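Local coordinates for protein beta-xylosidase (Uncultured organism, PDB 4MLG) that probably hydrolyses xylo-oligosaccharides from their non-reducing ends to release xylose, as a family 43 glycoside hydrolase built on a beta-propeller, at residues I37-N42 with K297-S302; D11-P16 with D50-S55; L101-Q104 with F108-G111; R161-K166 with C170-E175. All coordinates share one frame; numbering follows the deposited sequence.

Contact 1 of 4, residues I37-N42 with K297-S302. With SO4 (sulfate ion), chain N.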
loop_
_atom_site.group_PDB
_atom_site.type_symbol
_atom_site.label_atom_id
_atom_site.label_comp_id
_atom_site.label_asym_id
_atom_site.label_seq_id
_atom_site.Cartn_x
_atom_site.Cartn_y
_atom_site.Cartn_z
ATOM N N ILE A 37 -21.234 -7.493 12.691
ATOM C CA ILE A 37 -20.941 -6.069 12.582
ATOM C C ILE A 37 -22.155 -5.294 12.082
ATOM O O ILE A 37 -22.730 -5.634 11.049
ATOM C CB ILE A 37 -19.760 -5.820 11.623
ATOM C CG1 ILE A 37 -18.615 -6.788 11.923
ATOM C CG2 ILE A 37 -19.290 -4.375 11.710
ATOM C CD1 ILE A 37 -17.444 -6.653 10.980
ATOM N N PRO A 38 -22.550 -4.244 12.819
ATOM C CA PRO A 38 -23.658 -3.383 12.394
ATOM C C PRO A 38 -23.265 -2.582 11.160
ATOM O O PRO A 38 -22.075 -2.495 10.854
ATOM C CB PRO A 38 -23.852 -2.451 13.592
ATOM C CG PRO A 38 -22.527 -2.422 14.267
ATOM C CD PRO A 38 -21.961 -3.799 14.094
ATOM N N GLU A 39 -24.245 -2.011 10.465
ATOM C CA GLU A 39 -23.977 -1.250 9.247
ATOM C C GLU A 39 -23.026 -0.080 9.487
ATOM O O GLU A 39 -22.931 0.438 10.599
ATOM C CB GLU A 39 -25.279 -0.748 8.620
ATOM C CG GLU A 39 -25.712 -1.523 7.387
ATOM C CD GLU A 39 -26.845 -0.844 6.641
ATOM O OE1 GLU A 39 -27.497 0.043 7.230
ATOM O OE2 GLU A 39 -27.078 -1.194 5.466
ATOM N N ASN A 40 -22.327 0.328 8.432
ATOM C CA ASN A 40 -21.338 1.394 8.529
ATOM C C ASN A 40 -21.101 2.053 7.173
ATOM O O ASN A 40 -21.344 1.447 6.130
ATOM C CB ASN A 40 -20.023 0.837 9.078
ATOM C CG ASN A 40 -19.119 1.915 9.643
ATOM O OD1 ASN A 40 -19.268 3.097 9.331
ATOM N ND2 ASN A 40 -18.170 1.509 10.477
ATOM N N ASP A 41 -20.624 3.293 7.194
ATOM C CA ASP A 41 -20.332 4.027 5.965
ATOM C C ASP A 41 -19.121 3.456 5.233
ATOM O O ASP A 41 -19.061 3.482 4.004
ATOM C CB ASP A 41 -20.116 5.514 6.258
ATOM C CG ASP A 41 -21.408 6.307 6.236
ATOM O OD1 ASP A 41 -22.489 5.688 6.330
ATOM O OD2 ASP A 41 -21.341 7.549 6.127
ATOM N N ASN A 42 -18.159 2.938 5.991
ATOM C CA ASN A 42 -16.950 2.366 5.403
ATOM C C ASN A 42 -17.155 0.942 4.895
ATOM O O ASN A 42 -16.219 0.306 4.411
ATOM C CB ASN A 42 -15.781 2.424 6.393
ATOM C CG ASN A 42 -16.126 1.823 7.747
ATOM O OD1 ASN A 42 -16.939 0.905 7.845
ATOM N ND2 ASN A 42 -15.507 2.347 8.800
ATOM N N LYS A 297 -32.142 -6.984 3.578
ATOM C CA LYS A 297 -30.829 -6.815 4.191
ATOM C C LYS A 297 -29.735 -6.636 3.140
ATOM O O LYS A 297 -29.385 -7.577 2.429
ATOM C CB LYS A 297 -30.510 -7.996 5.111
ATOM C CG LYS A 297 -31.496 -8.161 6.258
ATOM C CD LYS A 297 -31.128 -9.329 7.159
ATOM C CE LYS A 297 -32.145 -9.496 8.278
ATOM N NZ LYS A 297 -31.821 -10.643 9.171
ATOM N N THR A 298 -29.201 -5.419 3.062
ATOM C CA THR A 298 -28.203 -5.044 2.061
ATOM C C THR A 298 -26.989 -5.974 2.009
ATOM O O THR A 298 -26.559 -6.387 0.931
ATOM C CB THR A 298 -27.717 -3.598 2.290
ATOM O OG1 THR A 298 -28.822 -2.694 2.160
ATOM C CG2 THR A 298 -26.637 -3.222 1.285
ATOM N N TRP A 299 -26.446 -6.307 3.176
ATOM C CA TRP A 299 -25.226 -7.107 3.255
ATOM C C TRP A 299 -25.477 -8.597 3.025
ATOM O O TRP A 299 -24.549 -9.403 3.076
ATOM C CB TRP A 299 -24.526 -6.884 4.599
ATOM C CG TRP A 299 -25.387 -7.193 5.781
ATOM C CD1 TRP A 299 -25.385 -8.341 6.517
ATOM C CD2 TRP A 299 -26.382 -6.343 6.364
ATOM N NE1 TRP A 299 -26.317 -8.258 7.524
ATOM C CE2 TRP A 299 -26.943 -7.042 7.451
ATOM C CE3 TRP A 299 -26.853 -5.059 6.072
ATOM C CZ2 TRP A 299 -27.950 -6.500 8.247
ATOM C CZ3 TRP A 299 -27.853 -4.523 6.863
ATOM C CH2 TRP A 299 -28.390 -5.243 7.937
ATOM N N LEU A 300 -26.732 -8.956 2.772
ATOM C CA LEU A 300 -27.091 -10.337 2.465
ATOM C C LEU A 300 -27.781 -10.402 1.108
ATOM O O LEU A 300 -28.970 -10.109 0.990
ATOM C CB LEU A 300 -28.002 -10.913 3.548
ATOM C CG LEU A 300 -27.440 -10.976 4.969
ATOM C CD1 LEU A 300 -28.460 -11.587 5.914
ATOM C CD2 LEU A 300 -26.143 -11.765 4.993
ATOM N N ARG A 301 -27.026 -10.790 0.085
ATOM C CA ARG A 301 -27.511 -10.731 -1.287
ATOM C C ARG A 301 -27.599 -12.112 -1.930
ATOM O O ARG A 301 -26.761 -12.976 -1.684
ATOM C CB ARG A 301 -26.603 -9.818 -2.111
ATOM C CG ARG A 301 -26.531 -8.393 -1.581
ATOM C CD ARG A 301 -25.283 -7.664 -2.055
ATOM N NE ARG A 301 -24.071 -8.162 -1.408
ATOM C CZ ARG A 301 -22.857 -7.657 -1.603
ATOM N NH1 ARG A 301 -22.685 -6.632 -2.427
ATOM N NH2 ARG A 301 -21.813 -8.175 -0.973
ATOM N N SER A 302 -28.624 -12.309 -2.753
ATOM C CA SER A 302 -28.816 -13.572 -3.454
ATOM C C SER A 302 -28.705 -13.349 -4.955
ATOM O O SER A 302 -29.399 -12.499 -5.511
ATOM C CB SER A 302 -30.181 -14.168 -3.112
ATOM O OG SER A 302 -30.351 -14.283 -1.710
HETATM S S SO4 N . -18.989 -4.533 -3.492
HETATM O O1 SO4 N . -19.383 -5.835 -2.964
HETATM O O2 SO4 N . -19.474 -4.392 -4.862
HETATM O O3 SO4 N . -19.558 -3.477 -2.660
HETATM O O4 SO4 N . -17.532 -4.435 -3.489
#
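Guanidinium nitrogen NH1 of Arg301 has three polar partners, each held weakly. It gives a nearly straight but weak hydrogen bond to O1 of a sulfate, 3.4 Å long at 168°, an ion that probably comes from the crystallisation liquor. The same nitrogen makes a weak hydrogen bond to Thr272 OG1 and a long, weak ion pair with Asp15 OD1, while NE of Arg301 holds Asp32 in a salt bridge.

Across the two loops, Glu39 meets Trp299. Carboxylate oxygen OE2 of Glu39 lies at the edge of the indole, near the ring plane and 3.7 Å from CZ3 of Trp299; OG1 of Thr298 stays 4.0 Å from that OE2, too far to count as a hydrogen bond. The carboxylate and ring planes stand 59° apart. The aliphatic part of Glu39 shares the work, since its CG also comes within 3.7 Å of Trp299 CZ3. An extended chain beyond CG carries the Glu39 end across to the six-membered side of the indole, the two side chains crossing at roughly a right angle. Trp299 meets it with CG set between its backbone N and carbonyl carbon (chi1 57°), and CB of Lys297 lies over one face of the ring, toward the rim. Trp299 is carried by a type I turn from Lys297 to Leu300, closed by Leu300 N to Lys297 O at 3.0 Å.

This surface contact joins the loop after strand 24-32 to the loop before strand 302-308 of a family 43 beta-propeller, and Arg301 alone reaches toward the residues round the calcium site.

Contact 2 of 4, residues D11-P16 with D50-S55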
loop_
_atom_site.group_PDB
_atom_site.type_symbol
_atom_site.label_atom_id
_atom_site.label_comp_id
_atom_site.label_asym_id
_atom_site.label_seq_id
_atom_site.Cartn_x
_atom_site.Cartn_y
_atom_site.Cartn_z
ATOM N N ASP A 11 -27.603 -20.311 -0.037
ATOM C CA ASP A 11 -26.615 -19.403 0.537
ATOM C C ASP A 11 -26.733 -18.009 -0.074
ATOM O O ASP A 11 -27.479 -17.804 -1.030
ATOM C CB ASP A 11 -25.204 -19.955 0.324
ATOM C CG ASP A 11 -24.276 -19.661 1.488
ATOM O OD1 ASP A 11 -24.495 -18.649 2.187
ATOM O OD2 ASP A 11 -23.329 -20.445 1.707
ATOM N N TYR A 12 -25.995 -17.052 0.483
ATOM C CA TYR A 12 -26.001 -15.688 -0.033
ATOM C C TYR A 12 -24.755 -15.388 -0.865
ATOM O O TYR A 12 -23.680 -15.129 -0.322
ATOM C CB TYR A 12 -26.136 -14.673 1.106
ATOM C CG TYR A 12 -27.480 -14.702 1.803
ATOM C CD1 TYR A 12 -28.633 -14.292 1.145
ATOM C CD2 TYR A 12 -27.594 -15.129 3.120
ATOM C CE1 TYR A 12 -29.862 -14.314 1.776
ATOM C CE2 TYR A 12 -28.820 -15.152 3.759
ATOM C CZ TYR A 12 -29.950 -14.745 3.084
ATOM O OH TYR A 12 -31.171 -14.767 3.718
ATOM N N MET A 13 -24.907 -15.423 -2.184
ATOM C CA MET A 13 -23.803 -15.130 -3.092
ATOM C C MET A 13 -24.078 -13.855 -3.886
ATOM O O MET A 13 -25.162 -13.685 -4.447
ATOM C CB MET A 13 -23.562 -16.306 -4.039
ATOM C CG MET A 13 -23.257 -17.616 -3.331
ATOM S SD MET A 13 -21.681 -17.594 -2.456
ATOM C CE MET A 13 -21.761 -19.159 -1.588
ATOM N N ALA A 14 -23.093 -12.963 -3.932
ATOM C CA ALA A 14 -23.272 -11.657 -4.558
ATOM C C ALA A 14 -22.155 -11.319 -5.537
ATOM O O ALA A 14 -21.162 -12.037 -5.628
ATOM C CB ALA A 14 -23.375 -10.579 -3.497
ATOM N N ASP A 15 -22.331 -10.208 -6.249
ATOM C CA ASP A 15 -21.362 -9.726 -7.234
ATOM C C ASP A 15 -20.950 -10.809 -8.231
ATOM O O ASP A 15 -19.767 -11.130 -8.344
ATOM C CB ASP A 15 -20.120 -9.168 -6.532
ATOM C CG ASP A 15 -20.465 -8.251 -5.375
ATOM O OD1 ASP A 15 -21.424 -7.461 -5.504
ATOM O OD2 ASP A 15 -19.780 -8.326 -4.334
ATOM N N PRO A 16 -21.924 -11.371 -8.967
ATOM C CA PRO A 16 -21.622 -12.518 -9.827
ATOM C C PRO A 16 -20.766 -12.135 -11.027
ATOM O O PRO A 16 -20.935 -11.055 -11.593
ATOM C CB PRO A 16 -23.005 -12.975 -10.291
ATOM C CG PRO A 16 -23.817 -11.734 -10.285
ATOM C CD PRO A 16 -23.319 -10.921 -9.122
ATOM N N ASP A 50 -14.458 -15.490 1.814
ATOM C CA ASP A 50 -14.147 -16.622 0.943
ATOM C C ASP A 50 -14.825 -16.558 -0.428
ATOM O O ASP A 50 -15.649 -15.680 -0.688
ATOM C CB ASP A 50 -14.482 -17.944 1.640
ATOM C CG ASP A 50 -15.958 -18.085 1.944
ATOM O OD1 ASP A 50 -16.651 -17.048 2.016
ATOM O OD2 ASP A 50 -16.425 -19.230 2.112
ATOM N N TYR A 51 -14.461 -17.499 -1.297
ATOM C CA TYR A 51 -15.026 -17.585 -2.640
ATOM C C TYR A 51 -15.551 -18.985 -2.936
ATOM O O TYR A 51 -14.866 -19.978 -2.691
ATOM C CB TYR A 51 -13.974 -17.226 -3.693
ATOM C CG TYR A 51 -13.629 -15.759 -3.774
ATOM C CD1 TYR A 51 -14.595 -14.784 -3.572
ATOM C CD2 TYR A 51 -12.332 -15.348 -4.056
ATOM C CE1 TYR A 51 -14.280 -13.439 -3.646
ATOM C CE2 TYR A 51 -12.007 -14.010 -4.132
ATOM C CZ TYR A 51 -12.983 -13.059 -3.926
ATOM O OH TYR A 51 -12.656 -11.725 -4.001
ATOM N N HIS A 52 -16.767 -19.055 -3.469
ATOM C CA HIS A 52 -17.300 -20.301 -4.004
ATOM C C HIS A 52 -17.294 -20.222 -5.529
ATOM O O HIS A 52 -17.136 -19.142 -6.099
ATOM C CB HIS A 52 -18.723 -20.549 -3.497
ATOM C CG HIS A 52 -18.791 -20.998 -2.070
ATOM N ND1 HIS A 52 -19.190 -22.267 -1.707
ATOM C CD2 HIS A 52 -18.521 -20.346 -0.915
ATOM C CE1 HIS A 52 -19.159 -22.378 -0.392
ATOM N NE2 HIS A 52 -18.756 -21.226 0.113
ATOM N N VAL A 53 -17.460 -21.364 -6.187
ATOM C CA VAL A 53 -17.537 -21.401 -7.644
ATOM C C VAL A 53 -18.719 -22.243 -8.112
ATOM O O VAL A 53 -18.813 -23.428 -7.795
ATOM C CB VAL A 53 -16.238 -21.945 -8.279
ATOM C CG1 VAL A 53 -16.432 -22.190 -9.767
ATOM C CG2 VAL A 53 -15.087 -20.982 -8.046
ATOM N N PHE A 54 -19.623 -21.624 -8.865
ATOM C CA PHE A 54 -20.798 -22.320 -9.374
ATOM C C PHE A 54 -20.717 -22.515 -10.885
ATOM O O PHE A 54 -20.158 -21.681 -11.598
ATOM C CB PHE A 54 -22.074 -21.561 -9.006
ATOM C CG PHE A 54 -22.255 -21.359 -7.528
ATOM C CD1 PHE A 54 -22.810 -22.355 -6.741
ATOM C CD2 PHE A 54 -21.874 -20.171 -6.925
ATOM C CE1 PHE A 54 -22.979 -22.172 -5.381
ATOM C CE2 PHE A 54 -22.039 -19.983 -5.567
ATOM C CZ PHE A 54 -22.593 -20.984 -4.794
ATOM N N SER A 55 -21.274 -23.621 -11.368
ATOM C CA SER A 55 -21.273 -23.914 -12.798
ATOM C C SER A 55 -22.620 -24.460 -13.259
ATOM O O SER A 55 -23.309 -25.153 -12.510
ATOM C CB SER A 55 -20.158 -24.902 -13.145
ATOM O OG SER A 55 -20.324 -26.124 -12.447
#
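Met13 lays its methyl group over one face of the His52 ring and rests its middle carbon against Phe54, so a single side chain serves two aromatic neighbours. CE stands 3.7 Å from the centroid of the imidazole, 23° off the ring normal, in a CH-pi contact displaced toward the ring's rim. Nearer the backbone, CG touches CE2 of Phe54 at 3.5 Å, and SD lies in the plane of that ring at its edge, 5.2 Å from the centroid, a Met-aromatic contact. The bend at chi2 (-67°) is what allows this division of labour, carrying the methyl on to His52 after CG and sulfur have passed the phenyl ring. Shortened to an alanine, this position would probably leave the imidazole face without its methyl cover and open a gap beside Phe54.

The next shell sets the rings. His52 meets the ring of His31 with the planes nearly perpendicular, and its ND1 makes a weak hydrogen bond to Asp66; Phe54 packs on Asp66 and on Val8. Met13 itself also touches His31. Asp11 turns OD1 back to the backbone N of Tyr12, 2.8 Å away, and the same oxygen takes a weak hydrogen bond from His31 NE2.

Farther out lies the backbone. Strands 12-14 and 50-56 both pair antiparallel with strand 24-32, and Met13 reaches over that intervening strand, the CA atoms of Met13 and His52 being 8.4 Å apart. The contact lies within one antiparallel sheet (12-14, 18-21, 24-32, 50-56, 64-72), consistent with a blade of the beta-propeller.

Contact 3 of 4, residues L101-Q104 with F108-G111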
loop_
_atom_site.group_PDB
_atom_site.type_symbol
_atom_site.label_atom_id
_atom_site.label_comp_id
_atom_site.label_asym_id
_atom_site.label_seq_id
_atom_site.Cartn_x
_atom_site.Cartn_y
_atom_site.Cartn_z
ATOM N N LEU A 101 -8.715 -7.039 -1.933
ATOM C CA LEU A 101 -8.546 -7.352 -0.520
ATOM C C LEU A 101 -7.711 -6.275 0.152
ATOM O O LEU A 101 -6.639 -5.918 -0.336
ATOM C CB LEU A 101 -7.864 -8.713 -0.355
ATOM C CG LEU A 101 -7.671 -9.262 1.060
ATOM C CD1 LEU A 101 -8.981 -9.785 1.623
ATOM C CD2 LEU A 101 -6.617 -10.353 1.059
ATOM N N LYS A 102 -8.210 -5.748 1.264
ATOM C CA LYS A 102 -7.433 -4.801 2.047
ATOM C C LYS A 102 -6.213 -5.525 2.591
ATOM O O LYS A 102 -6.325 -6.639 3.101
ATOM C CB LYS A 102 -8.263 -4.230 3.198
ATOM C CG LYS A 102 -9.407 -3.321 2.772
ATOM C CD LYS A 102 -10.074 -2.701 3.991
ATOM C CE LYS A 102 -11.172 -1.722 3.610
ATOM N NZ LYS A 102 -11.814 -1.148 4.826
ATOM N N ASP A 103 -5.045 -4.903 2.468
ATOM C CA ASP A 103 -3.828 -5.484 3.019
ATOM C C ASP A 103 -3.808 -5.329 4.537
ATOM O O ASP A 103 -4.812 -4.969 5.148
ATOM C CB ASP A 103 -2.580 -4.857 2.389
ATOM C CG ASP A 103 -2.586 -3.339 2.454
ATOM O OD1 ASP A 103 -3.277 -2.771 3.324
ATOM O OD2 ASP A 103 -1.887 -2.709 1.632
ATOM N N GLN A 104 -2.656 -5.584 5.143
ATOM C CA GLN A 104 -2.539 -5.487 6.592
ATOM C C GLN A 104 -2.462 -4.033 7.057
ATOM O O GLN A 104 -2.299 -3.758 8.245
ATOM C CB GLN A 104 -1.344 -6.305 7.078
ATOM C CG GLN A 104 -1.493 -7.786 6.773
ATOM C CD GLN A 104 -0.217 -8.564 6.992
ATOM O OE1 GLN A 104 0.740 -8.062 7.581
ATOM N NE2 GLN A 104 -0.194 -9.803 6.514
ATOM N N PHE A 108 -6.906 -1.222 0.148
ATOM C CA PHE A 108 -7.378 -2.174 -0.853
ATOM C C PHE A 108 -6.336 -2.436 -1.933
ATOM O O PHE A 108 -5.871 -1.517 -2.606
ATOM C CB PHE A 108 -8.704 -1.725 -1.476
ATOM C CG PHE A 108 -9.899 -2.480 -0.961
ATOM C CD1 PHE A 108 -10.036 -3.839 -1.209
ATOM C CD2 PHE A 108 -10.884 -1.837 -0.228
ATOM C CE1 PHE A 108 -11.130 -4.541 -0.733
ATOM C CE2 PHE A 108 -11.981 -2.533 0.249
ATOM C CZ PHE A 108 -12.102 -3.886 -0.004
ATOM N N ARG A 109 -5.966 -3.704 -2.073
ATOM C CA ARG A 109 -5.038 -4.136 -3.107
ATOM C C ARG A 109 -5.708 -5.232 -3.919
ATOM O O ARG A 109 -6.797 -5.692 -3.570
ATOM C CB ARG A 109 -3.743 -4.665 -2.488
ATOM C CG ARG A 109 -3.003 -3.672 -1.603
ATOM C CD ARG A 109 -2.509 -2.472 -2.394
ATOM N NE ARG A 109 -1.551 -1.673 -1.635
ATOM C CZ ARG A 109 -0.951 -0.583 -2.103
ATOM N NH1 ARG A 109 -1.211 -0.153 -3.329
ATOM N NH2 ARG A 109 -0.089 0.081 -1.342
ATOM N N ILE A 110 -5.060 -5.647 -5.001
ATOM C CA ILE A 110 -5.592 -6.714 -5.840
ATOM C C ILE A 110 -4.584 -7.849 -5.968
ATOM O O ILE A 110 -3.447 -7.635 -6.386
ATOM C CB ILE A 110 -5.977 -6.193 -7.236
ATOM C CG1 ILE A 110 -7.097 -5.157 -7.123
ATOM C CG2 ILE A 110 -6.407 -7.343 -8.138
ATOM C CD1 ILE A 110 -7.523 -4.559 -8.448
ATOM N N GLY A 111 -5.006 -9.055 -5.602
ATOM C CA GLY A 111 -4.125 -10.208 -5.632
ATOM C C GLY A 111 -4.476 -11.189 -6.732
ATOM O O GLY A 111 -5.549 -11.101 -7.334
HETATM O O HOH W 1 0.439 -0.607 1.568
#
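Leu101 and Arg109 exchange two backbone hydrogen bonds, Leu101 N donating to Arg109 O at 2.9 Å and Arg109 N returning the bond to Leu101 O at the same length. They are therefore an antiparallel hydrogen-bonded pair, followed by the non-hydrogen-bonded pair of Lys102 and Phe108.

Among charged groups, Arg109 NE forms a salt bridge with Asp103 OD2, its hydrogen bond weak at 3.4 Å. The carboxylate and guanidinium planes are turned 69° apart. A water spans the same ends, donating to Asp103 OD2 at 3.1 Å and accepting from Arg109 NH2 at 3.0 Å. Both residues have stronger partners: bonds from Asn105 N and Ile107 N to OD1 tie the Asp103 carboxylate to the loop that connects strands 94-102 and 108-115, a beta hairpin in one propeller sheet. Arg109 NH1 bonds Ser132 O, while NH2 pairs with Asp103 of the second subunit, so that the hairpin end takes part in the dimer interface.

Apolar packing occupies the face bearing Lys102 and Phe108. CG of Lys102 sits over the centre of the phenyl ring, 3.6 Å from its centroid and 10° off the normal, a CH-pi contact. The extended lysine chain then runs across the ring, bringing CE close to Phe108 CE2. A serine in place of Phe108 would probably leave the lysine methylenes without their flat support and deprive Trp84, whose ring meets the phenyl at about 50°, of its neighbour.

Contact 4 of 4, residues R161-K166 with C170-E175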
loop_
_atom_site.group_PDB
_atom_site.type_symbol
_atom_site.label_atom_id
_atom_site.label_comp_id
_atom_site.label_asym_id
_atom_site.label_seq_id
_atom_site.Cartn_x
_atom_site.Cartn_y
_atom_site.Cartn_z
ATOM N N ARG A 161 -9.055 8.146 -2.885
ATOM C CA ARG A 161 -7.789 8.366 -2.196
ATOM C C ARG A 161 -6.641 8.557 -3.185
ATOM O O ARG A 161 -5.546 8.972 -2.803
ATOM C CB ARG A 161 -7.470 7.193 -1.266
ATOM C CG ARG A 161 -8.437 7.017 -0.106
ATOM C CD ARG A 161 -8.025 5.833 0.757
ATOM N NE ARG A 161 -8.863 5.683 1.942
ATOM C CZ ARG A 161 -8.695 4.730 2.855
ATOM N NH1 ARG A 161 -7.718 3.844 2.715
ATOM N NH2 ARG A 161 -9.501 4.663 3.905
ATOM N N TYR A 162 -6.896 8.259 -4.455
ATOM C CA TYR A 162 -5.843 8.269 -5.464
ATOM C C TYR A 162 -6.106 9.260 -6.596
ATOM O O TYR A 162 -7.238 9.418 -7.053
ATOM C CB TYR A 162 -5.653 6.863 -6.048
ATOM C CG TYR A 162 -5.388 5.791 -5.013
ATOM C CD1 TYR A 162 -4.090 5.431 -4.671
ATOM C CD2 TYR A 162 -6.436 5.137 -4.380
ATOM C CE1 TYR A 162 -3.846 4.452 -3.726
ATOM C CE2 TYR A 162 -6.202 4.157 -3.435
ATOM C CZ TYR A 162 -4.906 3.819 -3.112
ATOM O OH TYR A 162 -4.673 2.843 -2.171
ATOM N N ARG A 163 -5.044 9.929 -7.034
ATOM C CA ARG A 163 -5.070 10.719 -8.257
ATOM C C ARG A 163 -3.906 10.278 -9.131
ATOM O O ARG A 163 -2.749 10.352 -8.715
ATOM C CB ARG A 163 -4.974 12.218 -7.960
ATOM C CG ARG A 163 -6.262 12.843 -7.443
ATOM C CD ARG A 163 -7.441 12.522 -8.353
ATOM N NE ARG A 163 -8.650 13.251 -7.974
ATOM C CZ ARG A 163 -9.486 12.869 -7.014
ATOM N NH1 ARG A 163 -9.247 11.764 -6.321
ATOM N NH2 ARG A 163 -10.563 13.596 -6.743
ATOM N N ASN A 164 -4.225 9.814 -10.336
ATOM C CA ASN A 164 -3.232 9.276 -11.261
ATOM C C ASN A 164 -2.406 8.159 -10.631
ATOM O O ASN A 164 -1.175 8.194 -10.653
ATOM C CB ASN A 164 -2.326 10.388 -11.799
ATOM C CG ASN A 164 -3.105 11.479 -12.507
ATOM O OD1 ASN A 164 -2.962 12.661 -12.196
ATOM N ND2 ASN A 164 -3.941 11.086 -13.462
ATOM N N ASN A 165 -3.106 7.184 -10.054
ATOM C CA ASN A 165 -2.498 6.018 -9.410
ATOM C C ASN A 165 -1.678 6.330 -8.153
ATOM O O ASN A 165 -1.139 5.423 -7.518
ATOM C CB ASN A 165 -1.661 5.210 -10.409
ATOM C CG ASN A 165 -2.427 4.866 -11.672
ATOM O OD1 ASN A 165 -3.615 4.543 -11.625
ATOM N ND2 ASN A 165 -1.749 4.937 -12.811
ATOM N N LYS A 166 -1.593 7.608 -7.791
ATOM C CA LYS A 166 -0.817 8.025 -6.628
ATOM C C LYS A 166 -1.726 8.426 -5.471
ATOM O O LYS A 166 -2.604 9.274 -5.626
ATOM C CB LYS A 166 0.110 9.190 -6.987
ATOM C CG LYS A 166 0.994 8.937 -8.196
ATOM C CD LYS A 166 1.805 7.663 -8.035
ATOM C CE LYS A 166 2.612 7.368 -9.288
ATOM N NZ LYS A 166 3.368 6.092 -9.169
ATOM N N CYS A 170 -4.794 13.330 1.670
ATOM C CA CYS A 170 -6.175 13.299 2.132
ATOM C C CYS A 170 -7.106 12.979 0.967
ATOM O O CYS A 170 -6.958 13.531 -0.124
ATOM C CB CYS A 170 -6.557 14.638 2.762
ATOM S SG CYS A 170 -8.241 14.709 3.414
ATOM N N ALA A 171 -8.060 12.081 1.201
ATOM C CA ALA A 171 -9.013 11.686 0.169
ATOM C C ALA A 171 -9.818 12.881 -0.330
ATOM O O ALA A 171 -10.091 13.815 0.425
ATOM C CB ALA A 171 -9.939 10.603 0.691
ATOM N N LEU A 172 -10.190 12.851 -1.605
ATOM C CA LEU A 172 -10.921 13.960 -2.203
ATOM C C LEU A 172 -12.014 13.472 -3.148
ATOM O O LEU A 172 -11.736 12.805 -4.144
ATOM C CB LEU A 172 -9.958 14.888 -2.949
ATOM C CG LEU A 172 -10.533 16.216 -3.446
ATOM C CD1 LEU A 172 -10.855 17.127 -2.271
ATOM C CD2 LEU A 172 -9.576 16.897 -4.415
ATOM N N LEU A 173 -13.259 13.809 -2.828
ATOM C CA LEU A 173 -14.389 13.477 -3.687
ATOM C C LEU A 173 -14.843 14.709 -4.462
ATOM O O LEU A 173 -15.221 15.716 -3.862
ATOM C CB LEU A 173 -15.550 12.918 -2.861
ATOM C CG LEU A 173 -15.454 11.452 -2.434
ATOM C CD1 LEU A 173 -16.516 11.120 -1.399
ATOM C CD2 LEU A 173 -15.588 10.539 -3.644
ATOM N N PRO A 174 -14.799 14.635 -5.801
ATOM C CA PRO A 174 -15.237 15.752 -6.647
ATOM C C PRO A 174 -16.709 16.080 -6.405
ATOM O O PRO A 174 -17.479 15.186 -6.059
ATOM C CB PRO A 174 -15.024 15.220 -8.070
ATOM C CG PRO A 174 -14.969 13.731 -7.929
ATOM C CD PRO A 174 -14.356 13.476 -6.592
ATOM N N GLU A 175 -17.088 17.345 -6.571
ATOM C CA GLU A 175 -18.458 17.771 -6.296
ATOM C C GLU A 175 -19.087 18.549 -7.450
ATOM O O GLU A 175 -18.417 19.331 -8.123
ATOM C CB GLU A 175 -18.508 18.631 -5.030
ATOM C CG GLU A 175 -18.173 17.900 -3.741
ATOM C CD GLU A 175 -18.244 18.811 -2.528
ATOM O OE1 GLU A 175 -18.153 20.045 -2.703
ATOM O OE2 GLU A 175 -18.396 18.297 -1.400
#
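Arg161 and Ala171 bring the two backbones within 4.3 Å, CA to CA, where residues 161-163 and 171-174 run at 61° to one another. The first segment then doubles back through a type I' turn from Arg163 to Lys166, with Arg163 N to Lys166 O at 2.9 Å and Lys166 N to Arg163 O at 3.1 Å.

Arg163 carries most of the side-chain contact. Its chain bends at chi2 (-52°), and the guanidinium meets Leu172 O edge-on, nearly in its own plane. The NH2 bond to that oxygen is 3.0 Å long with an angle of 156°, arriving from above the carbonyl plane; NH1 adds a weak second bond. NH1 also donates to Tyr162 O at 3.2 Å, so the guanidinium spans two backbone carbonyls, which fixes its rotation. CD of Pro174 packs against NH2 from an oblique direction.

The side chain of Arg161 meets Ala171 through its aliphatic stem, CG lying 4.0 Å from Ala171 CB. Its extended chain leads the charged end away to a salt bridge with Glu169 of the second subunit.

Next to Ala171, Cys170 forms a disulfide with Cys170 of that subunit, and Lys166 NZ bonds Gln104 O there. A beta hairpin with a two-residue type I' turn, tied by an arginine to the following loop, is thus built into a disulfide-linked dimer interface.

How the contacts relate
All four contacts lie within the single family 43 propeller. Along the chain, contacts 2, 3 and 4 follow in series; contact 1 joins distant parts, its loop crossing that of contact 2 and enclosing contacts 3 and 4. Contacts 1 and 2 have centres about 17 Å apart and meet where Arg301 and Ser302 pack on Ala14 and Tyr12 of strand 12-14. Contact 3 belongs to the sheet of strands 81-91, 94-102, 108-115 and 123-124. Contact 4 lies across the chain's centre from contact 2, about 31 Å between centres. Contacts 3 and 4 have centres about 18 Å apart; among these four, they take part in the dimer interface, while contacts 1 and 2 touch no other chain of the assembly.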